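Local coordinates for protein ribulose-1,5-bisphosphate carboxylase/oxygenase large subunit (Rhodopseudomonas palustris, PDB 3QFW) that probably binds magnesium and, as a RuBisCO-like protein, carries out enolate chemistry related to that of ribulose-bisphosphate carboxylase, at residues Q23-L28 against G52-V57; F283-G288 against G320-Q325. One frame throughout, in Å; residues are numbered along the deposited sequence.

Interaction 1: residues Q23-L28 against G52-V57; sequences QRALAL and GRVEDV
The helical hydrogen bond from L28 N to R24 O, 2.9 Å long, holds together the turn on which A25 and L26 receive V54 of the facing strand. No hydrogen bond joins the two segments, and the contact is made by small apolar groups. V54 presents both of its methyls. V54 CG1, anti to the backbone N (chi1 178°), comes against A25 CB at 4.2 Å. V54 CG2 lies against the helix backbone, 3.5 Å from A25 O and 3.9 Å from L26 CA. The CD1 branch of L26 then reaches back from the flank of the helix to V54 CG2, at 4.3 Å. A25 CB also meets V57 CG2 at 4.2 Å, so one alanine methyl is met by both valines from the strand side. These valines are three positions apart, and in an even strand they would face opposite ways. The classic beta bulge of E55 and D56 opposite R68 puts both on the helix side.

The small A25 is consistent with the 8.0 Å approach of the axes of helix segment 23-28 and strand segment 53-57, whose directions differ by 130°. Farther round the helix, R24 forms a salt bridge with D96. Such packing of the first helix on an antiparallel sheet, over strands 53-59 and 64-71, where A25 meets V67 and L28 meets I69, fits the ferredoxin-like alpha/beta N-terminal domain of the RuBisCO family.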
# COMPACT_ATOMS: atom_id res chain seq x y z
N GLN B 23 28.07 8.43 -1.09
CA GLN B 23 27.18 9.42 -1.68
C GLN B 23 25.72 8.96 -1.67
O GLN B 23 24.82 9.70 -1.29
CB GLN B 23 27.61 9.73 -3.12
CG GLN B 23 26.61 10.54 -3.93
CD GLN B 23 27.03 10.73 -5.39
OE1 GLN B 23 27.33 9.76 -6.09
NE2 GLN B 23 27.05 11.98 -5.85
N ARG B 24 25.50 7.73 -2.11
CA ARG B 24 24.17 7.15 -2.11
C ARG B 24 23.56 7.17 -0.71
O ARG B 24 22.38 7.47 -0.54
CB ARG B 24 24.21 5.71 -2.63
CG ARG B 24 22.84 5.06 -2.70
CD ARG B 24 21.94 5.81 -3.69
NE ARG B 24 20.62 5.19 -3.77
CZ ARG B 24 19.62 5.45 -2.93
NH1 ARG B 24 19.78 6.31 -1.94
NH2 ARG B 24 18.45 4.84 -3.08
N ALA B 25 24.36 6.88 0.30
CA ALA B 25 23.85 6.86 1.66
C ALA B 25 23.38 8.25 2.10
O ALA B 25 22.33 8.38 2.73
CB ALA B 25 24.87 6.29 2.64
N LEU B 26 24.14 9.28 1.76
CA LEU B 26 23.77 10.64 2.13
C LEU B 26 22.48 11.04 1.42
O LEU B 26 21.58 11.62 2.03
CB LEU B 26 24.88 11.62 1.74
CG LEU B 26 24.83 12.96 2.47
CD1 LEU B 26 25.21 12.78 3.93
CD2 LEU B 26 25.75 13.98 1.80
N ALA B 27 22.40 10.72 0.14
CA ALA B 27 21.22 11.03 -0.65
C ALA B 27 19.98 10.36 -0.06
O ALA B 27 18.88 10.94 -0.06
CB ALA B 27 21.43 10.60 -2.11
N LEU B 28 20.16 9.14 0.43
CA LEU B 28 19.10 8.41 1.12
C LEU B 28 18.67 9.16 2.39
O LEU B 28 17.47 9.31 2.64
CB LEU B 28 19.57 7.00 1.47
CG LEU B 28 18.76 6.27 2.55
CD1 LEU B 28 17.31 6.11 2.14
CD2 LEU B 28 19.39 4.91 2.86
N GLY B 52 18.23 13.82 7.94
CA GLY B 52 18.58 12.49 8.41
C GLY B 52 20.08 12.32 8.52
O GLY B 52 20.84 12.89 7.73
N ARG B 53 20.53 11.57 9.52
CA ARG B 53 21.95 11.30 9.69
C ARG B 53 22.29 9.92 9.19
O ARG B 53 21.57 8.96 9.46
CB ARG B 53 22.34 11.40 11.17
CG ARG B 53 22.05 12.75 11.81
CD ARG B 53 22.66 12.84 13.21
NE ARG B 53 22.08 11.88 14.15
CZ ARG B 53 22.33 11.87 15.45
NH1 ARG B 53 23.15 12.77 15.98
NH2 ARG B 53 21.76 10.96 16.23
N VAL B 54 23.40 9.80 8.47
CA VAL B 54 23.96 8.49 8.17
C VAL B 54 24.75 8.02 9.40
O VAL B 54 25.86 8.48 9.65
CB VAL B 54 24.88 8.52 6.93
CG1 VAL B 54 25.48 7.13 6.67
CG2 VAL B 54 24.11 9.02 5.71
N GLU B 55 24.15 7.12 10.18
CA GLU B 55 24.77 6.62 11.40
C GLU B 55 25.89 5.65 11.07
O GLU B 55 26.92 5.61 11.75
CB GLU B 55 23.74 5.93 12.29
CG GLU B 55 22.73 6.86 12.91
CD GLU B 55 23.22 7.47 14.21
OE1 GLU B 55 23.89 8.53 14.15
OE2 GLU B 55 22.94 6.89 15.28
N ASP B 56 25.69 4.85 10.02
CA ASP B 56 26.64 3.80 9.69
C ASP B 56 26.50 3.28 8.27
O ASP B 56 25.41 3.27 7.70
CB ASP B 56 26.49 2.63 10.66
CG ASP B 56 27.64 1.64 10.55
OD1 ASP B 56 28.80 2.06 10.77
OD2 ASP B 56 27.38 0.46 10.24
N VAL B 57 27.62 2.84 7.71
CA VAL B 57 27.64 2.14 6.44
C VAL B 57 28.51 0.89 6.56
O VAL B 57 29.69 0.97 6.89
CB VAL B 57 28.17 3.03 5.31
CG1 VAL B 57 28.05 2.32 3.98
CG2 VAL B 57 27.43 4.36 5.28

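Interaction 2: residues F283-G288 against G320-Q325; sequences FPNYGG and GGIMLQ
Bare backbone meets bare backbone where G288 and G320 face each other, their CA atoms 4.5 Å apart. Neither residue has a CB, and at this point the two loops meet through main-chain atoms. G288 CA also lies 4.3 Å from G321 N, which extends the meeting along the second loop. Each loop is bent here. A type II beta turn runs from N285 to G288, closed by a weak bond from G288 N to N285 O. Across from it, G321 is the centre of an inverse gamma turn, in which I322 N donates to G320 O at 2.6 Å.

One side-chain pair accompanies the glycines. N285 points its amide at the second loop because CG lies opposite the backbone N (chi1 -170°); there N285 ND2 meets the CD1 tip of I322 at 4.0 Å, and the two side chains cross at about a right angle. N285 ND2 also stands 3.8 Å above the ring plane of Y286, displaced toward the rim. At the other corner of the amide, OD1 is hydrogen-bonded to Y334 OH, which helps to fix the rotation of the group. These loops follow adjacent parallel strands at the C-terminal end of a TIM barrel; in RuBisCO, the glycine pair after the seventh strand helps to form a substrate phosphate site, and G320 and G321 probably correspond to it.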
# COMPACT_ATOMS: atom_id res chain seq x y z
N PHE B 283 2.00 -15.49 6.18
CA PHE B 283 3.11 -15.28 5.26
C PHE B 283 3.41 -16.59 4.54
O PHE B 283 3.17 -17.69 5.09
CB PHE B 283 4.37 -14.80 5.99
CG PHE B 283 4.91 -15.79 7.00
CD1 PHE B 283 6.01 -16.58 6.69
CD2 PHE B 283 4.33 -15.91 8.25
CE1 PHE B 283 6.52 -17.48 7.63
CE2 PHE B 283 4.83 -16.81 9.19
CZ PHE B 283 5.92 -17.60 8.87
N PRO B 284 3.92 -16.50 3.31
CA PRO B 284 4.25 -17.70 2.54
C PRO B 284 5.47 -18.39 3.12
O PRO B 284 6.52 -17.76 3.33
CB PRO B 284 4.52 -17.15 1.13
CG PRO B 284 4.87 -15.71 1.33
CD PRO B 284 4.10 -15.25 2.53
N ASN B 285 5.32 -19.68 3.42
CA ASN B 285 6.38 -20.48 4.01
C ASN B 285 7.49 -20.62 2.98
O ASN B 285 7.26 -20.44 1.78
CB ASN B 285 5.82 -21.86 4.39
CG ASN B 285 6.79 -22.68 5.22
OD1 ASN B 285 7.27 -22.25 6.27
ND2 ASN B 285 7.06 -23.89 4.76
N TYR B 286 8.71 -20.92 3.43
CA TYR B 286 9.77 -21.25 2.49
C TYR B 286 9.34 -22.52 1.77
O TYR B 286 8.54 -23.29 2.30
CB TYR B 286 11.09 -21.47 3.22
CG TYR B 286 11.05 -22.61 4.20
CD1 TYR B 286 10.55 -22.43 5.48
CD2 TYR B 286 11.50 -23.88 3.84
CE1 TYR B 286 10.51 -23.47 6.38
CE2 TYR B 286 11.47 -24.93 4.74
CZ TYR B 286 10.97 -24.72 6.01
OH TYR B 286 10.93 -25.75 6.92
N GLY B 287 9.86 -22.74 0.57
CA GLY B 287 9.56 -23.96 -0.16
C GLY B 287 8.12 -24.08 -0.63
O GLY B 287 7.74 -25.09 -1.24
N GLY B 288 7.30 -23.08 -0.32
CA GLY B 288 5.95 -23.02 -0.84
C GLY B 288 5.98 -22.46 -2.26
O GLY B 288 7.00 -22.58 -2.94
N GLY B 320 1.46 -22.35 2.57
CA GLY B 320 2.10 -22.92 1.40
C GLY B 320 1.64 -24.35 1.24
O GLY B 320 0.60 -24.73 1.78
N GLY B 321 2.41 -25.15 0.51
CA GLY B 321 2.05 -26.54 0.27
C GLY B 321 2.19 -27.39 1.53
O GLY B 321 2.89 -28.41 1.53
N ILE B 322 1.50 -26.98 2.59
CA ILE B 322 1.62 -27.64 3.88
C ILE B 322 0.83 -28.94 3.94
O ILE B 322 -0.38 -28.94 4.20
CB ILE B 322 1.17 -26.70 5.03
CG1 ILE B 322 1.78 -25.32 4.85
CG2 ILE B 322 1.54 -27.29 6.38
CD1 ILE B 322 3.28 -25.34 4.73
N MET B 323 1.51 -30.06 3.68
CA MET B 323 0.89 -31.38 3.68
C MET B 323 1.17 -32.15 4.97
O MET B 323 2.01 -31.75 5.77
CB MET B 323 1.36 -32.18 2.46
CG MET B 323 2.73 -31.75 1.90
SD MET B 323 3.26 -32.67 0.43
CE MET B 323 4.82 -31.88 0.07
N LEU B 324 0.47 -33.26 5.16
CA LEU B 324 0.70 -34.10 6.33
C LEU B 324 2.18 -34.45 6.48
O LEU B 324 2.66 -34.69 7.59
CB LEU B 324 -0.14 -35.37 6.26
CG LEU B 324 -1.21 -35.51 7.34
CD1 LEU B 324 -0.58 -35.68 8.71
CD2 LEU B 324 -2.16 -34.31 7.33
N GLN B 325 2.89 -34.47 5.35
CA GLN B 325 4.30 -34.83 5.33
C GLN B 325 5.22 -33.70 5.79
O GLN B 325 6.39 -33.94 6.09
CB GLN B 325 4.73 -35.28 3.93
CG GLN B 325 5.14 -34.12 3.02
CD GLN B 325 6.08 -34.55 1.90
OE1 GLN B 325 6.91 -33.76 1.44
NE2 GLN B 325 5.96 -35.80 1.48

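How the interactions relate
From the N terminus, the chain first passes through helix 18-31, and interaction 1 closes when strand 53-59 returns against it, after a connection of which residues 42-48 are not modelled. The chain then completes the antiparallel sheet of the N-terminal domain and enters the parallel-stranded barrel. Interaction 2 opens only there: from the end of strand 280-284, the chain runs through helix 294-305 and strand 315-319 before residues 320-325 close the second loop. The two contacts therefore follow in series, neither enclosing nor crossing the other. The centres of interactions 1 and 2 are about 38 Å apart. Interaction 1 joins helix to sheet, whereas interaction 2 ties neighbouring loops of the catalytic domain.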